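Local coordinates for protein tRNA (cytosine(38)-C(5))-methyltransferase (Schizosaccharomyces pombe, PDB 6FDF) that methylates carbon 5 of cytosine 38 in the anticodon loop of tRNA(Asp), using S-adenosyl-L-methionine as methyl donor, at residues F160-R174 with N317-P331. Residues are numbered along the deposited sequence; the frame is centred on the assembly and turned at random. Where two conformers were deposited one is given.
Sequences FNIPNSRSRWYGLAR and NVKVVSYLISLLLEP
Arg174 of the strand grips the carbonyls of Leu327 and Leu328, in the last turn of helix 318-328, a worked example of an arginine taking up the carbonyls of a helix end. Its chain, extended from CG to NE, lets NE donate to Leu328 O (3.1 Å) and NH1 to Leu327 O (2.7 Å), the latter bond bent. Pro331 CD lies over one face of the guanidinium, offset toward its rim, and a water links NH1 to Glu330 OE1; the carboxylate probably adds electrostatic attraction.

Apolar contacts fill the middle. Leu324 CD1 sits over the face of the Tyr170 ring in a CH-pi contact, 3.5 Å from the ring centroid, while Val320 CG1 and Val321 CG2 approach that ring obliquely. Leu172 CD2 rests 3.6 Å from Leu324 O, and Leu328, with CG anti to its backbone N (chi1 180°), brings CD1 against Leu172 CB. Toward the helix start the side chains of Phe160 and Tyr323 run past each other in opposite directions, ring planes inclined at 32°.

Asn317 is the N-cap: its OD1 accepts from Val320 N. Waters join Asn317 N to Tyr170 OH and Asn317 ND2 to Asn164 OD1.

Helix 318-328 runs nearly parallel to strand 168-174, at 20°, packed on the class I (Rossmann-like) methyltransferase sheet, where that strand lies antiparallel between 121-127 and 148-155; helix 22-29 touches Val318, Val321 and Ser322.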
loop_
_atom_site.group_PDB
_atom_site.type_symbol
_atom_site.label_atom_id
_atom_site.label_comp_id
_atom_site.label_asym_id
_atom_site.label_seq_id
_atom_site.Cartn_x
_atom_site.Cartn_y
_atom_site.Cartn_z
ATOM N N PHE A 160 10.508 -6.164 8.670
ATOM C CA PHE A 160 10.966 -7.111 7.665
ATOM C C PHE A 160 12.252 -6.603 7.022
ATOM O O PHE A 160 12.537 -6.912 5.863
ATOM C CB PHE A 160 9.889 -7.341 6.604
ATOM C CG PHE A 160 8.598 -7.904 7.149
ATOM C CD1 PHE A 160 7.617 -7.060 7.656
ATOM C CD2 PHE A 160 8.359 -9.270 7.145
ATOM C CE1 PHE A 160 6.424 -7.566 8.150
ATOM C CE2 PHE A 160 7.166 -9.787 7.640
ATOM C CZ PHE A 160 6.200 -8.934 8.144
ATOM N N ASN A 161 13.043 -5.829 7.773
ATOM C CA ASN A 161 14.335 -5.316 7.305
ATOM C C ASN A 161 14.166 -4.433 6.079
ATOM O O ASN A 161 14.922 -4.529 5.110
ATOM C CB ASN A 161 15.306 -6.435 6.992
ATOM C CG ASN A 161 16.736 -5.958 6.793
ATOM O OD1 ASN A 161 17.135 -4.910 7.298
ATOM N ND2 ASN A 161 17.522 -6.746 6.061
ATOM N N ILE A 162 13.155 -3.580 6.114
ATOM C CA ILE A 162 12.925 -2.598 5.068
ATOM C C ILE A 162 12.940 -1.245 5.771
ATOM O O ILE A 162 12.189 -1.041 6.728
ATOM C CB ILE A 162 11.593 -2.827 4.336
ATOM C CG1 ILE A 162 11.585 -4.212 3.681
ATOM C CG2 ILE A 162 11.348 -1.726 3.314
ATOM C CD1 ILE A 162 10.188 -4.719 3.342
ATOM N N PRO A 163 13.786 -0.307 5.357
ATOM C CA PRO A 163 13.970 0.941 6.118
ATOM C C PRO A 163 12.891 1.978 5.820
ATOM O O PRO A 163 13.164 3.099 5.386
ATOM C CB PRO A 163 15.363 1.394 5.663
ATOM C CG PRO A 163 15.452 0.906 4.249
ATOM C CD PRO A 163 14.749 -0.429 4.248
ATOM N N ASN A 164 11.639 1.599 6.051
ATOM C CA ASN A 164 10.542 2.541 5.891
ATOM C C ASN A 164 9.433 2.170 6.862
ATOM O O ASN A 164 9.114 0.991 7.033
ATOM C CB ASN A 164 10.023 2.550 4.444
ATOM C CG ASN A 164 8.870 3.525 4.235
ATOM O OD1 ASN A 164 7.786 3.136 3.789
ATOM N ND2 ASN A 164 9.094 4.795 4.568
ATOM N N SER A 165 8.853 3.187 7.488
ATOM C CA SER A 165 7.688 3.012 8.339
ATOM C C SER A 165 6.432 3.089 7.486
ATOM O O SER A 165 6.253 4.042 6.722
ATOM C CB SER A 165 7.650 4.078 9.433
ATOM O OG SER A 165 8.842 4.064 10.186
ATOM N N ARG A 166 5.575 2.082 7.610
ATOM C CA ARG A 166 4.274 2.124 6.954
ATOM C C ARG A 166 3.351 1.123 7.635
ATOM O O ARG A 166 3.021 0.078 7.065
ATOM C CB ARG A 166 4.420 1.839 5.454
ATOM C CG ARG A 166 3.198 2.203 4.596
ATOM C CD ARG A 166 3.508 2.044 3.108
ATOM N NE ARG A 166 2.406 2.513 2.263
ATOM C CZ ARG A 166 2.156 3.797 2.014
ATOM N NH1 ARG A 166 2.937 4.737 2.535
ATOM N NH2 ARG A 166 1.131 4.143 1.242
ATOM N N SER A 167 2.960 1.421 8.871
ATOM C CA SER A 167 2.132 0.498 9.636
ATOM C C SER A 167 0.756 0.405 9.001
ATOM O O SER A 167 0.120 1.425 8.712
ATOM C CB SER A 167 2.023 0.943 11.095
ATOM O OG SER A 167 3.290 0.887 11.727
ATOM N N ARG A 168 0.305 -0.822 8.765
ATOM C CA ARG A 168 -0.983 -1.066 8.138
ATOM C C ARG A 168 -1.665 -2.235 8.826
ATOM O O ARG A 168 -1.005 -3.142 9.336
ATOM C CB ARG A 168 -0.832 -1.371 6.643
ATOM C CG ARG A 168 -0.289 -0.207 5.835
ATOM C CD ARG A 168 -1.316 0.915 5.841
ATOM N NE ARG A 168 -1.019 1.973 4.882
ATOM C CZ ARG A 168 -0.459 3.139 5.195
ATOM N NH1 ARG A 168 -0.257 4.048 4.245
ATOM N NH2 ARG A 168 -0.110 3.400 6.448
ATOM N N TRP A 169 -2.995 -2.198 8.829
ATOM C CA TRP A 169 -3.815 -3.316 9.270
ATOM C C TRP A 169 -4.034 -4.273 8.110
ATOM O O TRP A 169 -4.203 -3.845 6.965
ATOM C CB TRP A 169 -5.163 -2.808 9.787
ATOM C CG TRP A 169 -6.117 -3.880 10.233
ATOM C CD1 TRP A 169 -6.254 -4.382 11.495
ATOM C CD2 TRP A 169 -7.095 -4.551 9.425
ATOM N NE1 TRP A 169 -7.246 -5.336 11.522
ATOM C CE2 TRP A 169 -7.778 -5.458 10.266
ATOM C CE3 TRP A 169 -7.455 -4.477 8.074
ATOM C CZ2 TRP A 169 -8.799 -6.288 9.801
ATOM C CZ3 TRP A 169 -8.473 -5.303 7.611
ATOM C CH2 TRP A 169 -9.130 -6.196 8.473
ATOM N N TYR A 170 -4.026 -5.572 8.414
ATOM C CA TYR A 170 -4.302 -6.610 7.430
ATOM C C TYR A 170 -5.303 -7.604 7.990
ATOM O O TYR A 170 -5.184 -8.032 9.144
ATOM C CB TYR A 170 -3.035 -7.366 7.030
ATOM C CG TYR A 170 -1.971 -6.493 6.432
ATOM C CD1 TYR A 170 -1.920 -6.269 5.067
ATOM C CD2 TYR A 170 -0.984 -5.925 7.236
ATOM C CE1 TYR A 170 -0.924 -5.487 4.512
ATOM C CE2 TYR A 170 0.006 -5.138 6.692
ATOM C CZ TYR A 170 0.032 -4.923 5.329
ATOM O OH TYR A 170 1.014 -4.136 4.779
ATOM N N GLY A 171 -6.285 -7.964 7.168
ATOM C CA GLY A 171 -7.189 -9.057 7.470
ATOM C C GLY A 171 -7.040 -10.164 6.448
ATOM O O GLY A 171 -7.112 -9.909 5.242
ATOM N N LEU A 172 -6.781 -11.380 6.915
ATOM C CA LEU A 172 -6.662 -12.562 6.066
ATOM C C LEU A 172 -7.788 -13.509 6.439
ATOM O O LEU A 172 -7.913 -13.887 7.609
ATOM C CB LEU A 172 -5.304 -13.249 6.257
ATOM C CG LEU A 172 -4.075 -12.688 5.533
ATOM C CD1 LEU A 172 -3.766 -11.262 5.960
ATOM C CD2 LEU A 172 -2.872 -13.586 5.784
ATOM N N ALA A 173 -8.598 -13.905 5.454
ATOM C CA ALA A 173 -9.777 -14.727 5.711
ATOM C C ALA A 173 -9.756 -15.962 4.823
ATOM O O ALA A 173 -9.545 -15.849 3.613
ATOM C CB ALA A 173 -11.074 -13.935 5.472
ATOM N N ARG A 174 -9.966 -17.133 5.427
ATOM C CA ARG A 174 -10.139 -18.389 4.704
ATOM C C ARG A 174 -11.536 -18.929 4.966
ATOM O O ARG A 174 -11.939 -19.074 6.126
ATOM C CB ARG A 174 -9.115 -19.445 5.136
ATOM C CG ARG A 174 -7.662 -19.102 4.879
ATOM C CD ARG A 174 -6.789 -20.143 5.539
ATOM N NE ARG A 174 -5.375 -19.992 5.207
ATOM C CZ ARG A 174 -4.393 -20.618 5.854
ATOM N NH1 ARG A 174 -3.125 -20.418 5.506
ATOM N NH2 ARG A 174 -4.678 -21.436 6.865
ATOM N N ASN A 317 2.763 -1.856 0.678
ATOM C CA ASN A 317 4.110 -2.387 0.553
ATOM C C ASN A 317 4.019 -3.769 -0.084
ATOM O O ASN A 317 3.432 -4.693 0.494
ATOM C CB ASN A 317 4.827 -2.446 1.900
ATOM C CG ASN A 317 6.258 -2.904 1.757
ATOM O OD1 ASN A 317 6.512 -4.065 1.435
ATOM N ND2 ASN A 317 7.210 -1.985 1.949
ATOM N N VAL A 318 4.618 -3.896 -1.272
ATOM C CA VAL A 318 4.513 -5.104 -2.088
ATOM C C VAL A 318 5.200 -6.285 -1.412
ATOM O O VAL A 318 4.729 -7.428 -1.498
ATOM C CB VAL A 318 5.106 -4.826 -3.483
ATOM C CG1 VAL A 318 5.200 -6.109 -4.302
ATOM C CG2 VAL A 318 4.272 -3.777 -4.213
ATOM N N LYS A 319 6.332 -6.031 -0.746
ATOM C CA LYS A 319 7.062 -7.098 -0.062
ATOM C C LYS A 319 6.239 -7.697 1.072
ATOM O O LYS A 319 6.054 -8.918 1.138
ATOM C CB LYS A 319 8.394 -6.563 0.469
ATOM C CG LYS A 319 9.590 -6.868 -0.410
ATOM C CD LYS A 319 9.872 -8.364 -0.455
ATOM C CE LYS A 319 10.938 -8.690 -1.484
ATOM N NZ LYS A 319 10.998 -10.147 -1.757
ATOM N N VAL A 320 5.754 -6.852 1.987
ATOM C CA VAL A 320 4.951 -7.343 3.112
ATOM C C VAL A 320 3.746 -8.137 2.619
ATOM O O VAL A 320 3.457 -9.233 3.114
ATOM C CB VAL A 320 4.524 -6.177 4.023
ATOM C CG1 VAL A 320 3.645 -6.689 5.162
ATOM C CG2 VAL A 320 5.760 -5.466 4.601
ATOM N N VAL A 321 3.033 -7.610 1.621
ATOM C CA VAL A 321 1.847 -8.315 1.145
ATOM C C VAL A 321 2.213 -9.621 0.444
ATOM O O VAL A 321 1.445 -10.593 0.500
ATOM C CB VAL A 321 1.020 -7.375 0.250
ATOM C CG1 VAL A 321 -0.150 -8.108 -0.381
ATOM C CG2 VAL A 321 0.515 -6.216 1.090
ATOM N N SER A 322 3.376 -9.684 -0.221
ATOM C CA SER A 322 3.790 -10.949 -0.830
ATOM C C SER A 322 3.912 -12.049 0.222
ATOM O O SER A 322 3.536 -13.203 -0.022
ATOM C CB SER A 322 5.116 -10.788 -1.582
ATOM O OG SER A 322 6.236 -10.705 -0.706
ATOM N N TYR A 323 4.423 -11.705 1.406
ATOM C CA TYR A 323 4.501 -12.679 2.490
ATOM C C TYR A 323 3.114 -13.084 2.981
ATOM O O TYR A 323 2.861 -14.269 3.232
ATOM C CB TYR A 323 5.312 -12.115 3.656
ATOM C CG TYR A 323 6.730 -11.705 3.355
ATOM C CD1 TYR A 323 7.508 -12.407 2.445
ATOM C CD2 TYR A 323 7.293 -10.611 3.996
ATOM C CE1 TYR A 323 8.822 -12.027 2.190
ATOM C CE2 TYR A 323 8.591 -10.222 3.744
ATOM C CZ TYR A 323 9.351 -10.928 2.840
ATOM O OH TYR A 323 10.648 -10.530 2.599
ATOM N N LEU A 324 2.214 -12.111 3.161
ATOM C CA LEU A 324 0.870 -12.431 3.639
ATOM C C LEU A 324 0.100 -13.258 2.620
ATOM O O LEU A 324 -0.668 -14.152 2.994
ATOM C CB LEU A 324 0.107 -11.147 3.964
ATOM C CG LEU A 324 0.643 -10.378 5.172
ATOM C CD1 LEU A 324 0.164 -8.952 5.128
ATOM C CD2 LEU A 324 0.245 -11.051 6.486
ATOM N N ILE A 325 0.283 -12.970 1.329
ATOM C CA ILE A 325 -0.367 -13.774 0.297
ATOM C C ILE A 325 0.110 -15.219 0.374
ATOM O O ILE A 325 -0.690 -16.157 0.280
ATOM C CB ILE A 325 -0.119 -13.162 -1.094
ATOM C CG1 ILE A 325 -1.011 -11.937 -1.294
ATOM C CG2 ILE A 325 -0.377 -14.188 -2.199
ATOM C CD1 ILE A 325 -0.680 -11.147 -2.546
ATOM N N SER A 326 1.422 -15.417 0.528
ATOM C CA SER A 326 1.975 -16.762 0.667
ATOM C C SER A 326 1.341 -17.501 1.839
ATOM O O SER A 326 0.960 -18.673 1.722
ATOM C CB SER A 326 3.488 -16.681 0.850
ATOM O OG SER A 326 4.102 -16.133 -0.300
ATOM N N LEU A 327 1.235 -16.829 2.985
ATOM C CA LEU A 327 0.574 -17.419 4.146
ATOM C C LEU A 327 -0.886 -17.732 3.850
ATOM O O LEU A 327 -1.365 -18.838 4.117
ATOM C CB LEU A 327 0.682 -16.475 5.340
ATOM C CG LEU A 327 -0.018 -16.947 6.613
ATOM C CD1 LEU A 327 0.616 -18.241 7.107
ATOM C CD2 LEU A 327 0.039 -15.872 7.681
ATOM N N LEU A 328 -1.610 -16.758 3.299
ATOM C CA LEU A 328 -3.046 -16.916 3.086
ATOM C C LEU A 328 -3.363 -18.140 2.234
ATOM O O LEU A 328 -4.287 -18.902 2.548
ATOM C CB LEU A 328 -3.601 -15.651 2.432
ATOM C CG LEU A 328 -5.093 -15.599 2.106
ATOM C CD1 LEU A 328 -5.929 -15.782 3.361
ATOM C CD2 LEU A 328 -5.442 -14.275 1.404
ATOM N N LEU A 329 -2.617 -18.339 1.151
ATOM C CA LEU A 329 -2.961 -19.340 0.151
ATOM C C LEU A 329 -2.297 -20.696 0.385
ATOM O O LEU A 329 -2.342 -21.544 -0.512
ATOM C CB LEU A 329 -2.595 -18.826 -1.244
ATOM C CG LEU A 329 -3.246 -17.501 -1.639
ATOM C CD1 LEU A 329 -2.695 -17.040 -2.973
ATOM C CD2 LEU A 329 -4.760 -17.651 -1.687
ATOM N N GLU A 330 -1.681 -20.922 1.547
ATOM C CA GLU A 330 -1.050 -22.217 1.812
ATOM C C GLU A 330 -1.969 -23.419 1.599
ATOM O O GLU A 330 -1.491 -24.422 1.040
ATOM C CB GLU A 330 -0.459 -22.250 3.230
ATOM C CG GLU A 330 0.760 -21.353 3.379
ATOM C CD GLU A 330 1.499 -21.548 4.687
ATOM O OE1 GLU A 330 0.925 -22.120 5.634
ATOM O OE2 GLU A 330 2.669 -21.123 4.764
ATOM N N PRO A 331 -3.246 -23.415 2.011
ATOM C CA PRO A 331 -4.076 -24.616 1.808
ATOM C C PRO A 331 -4.280 -24.987 0.348
ATOM O O PRO A 331 -4.816 -26.071 0.079
ATOM C CB PRO A 331 -5.412 -24.244 2.469
ATOM C CG PRO A 331 -5.057 -23.195 3.460
ATOM C CD PRO A 331 -3.980 -22.395 2.786
HETATM O O HOH W 1 11.596 -8.119 3.962
HETATM O O HOH W 2 7.393 0.693 2.446
HETATM O O HOH W 3 0.798 -2.298 2.863
HETATM O O HOH W 4 -1.112 -21.246 7.345
#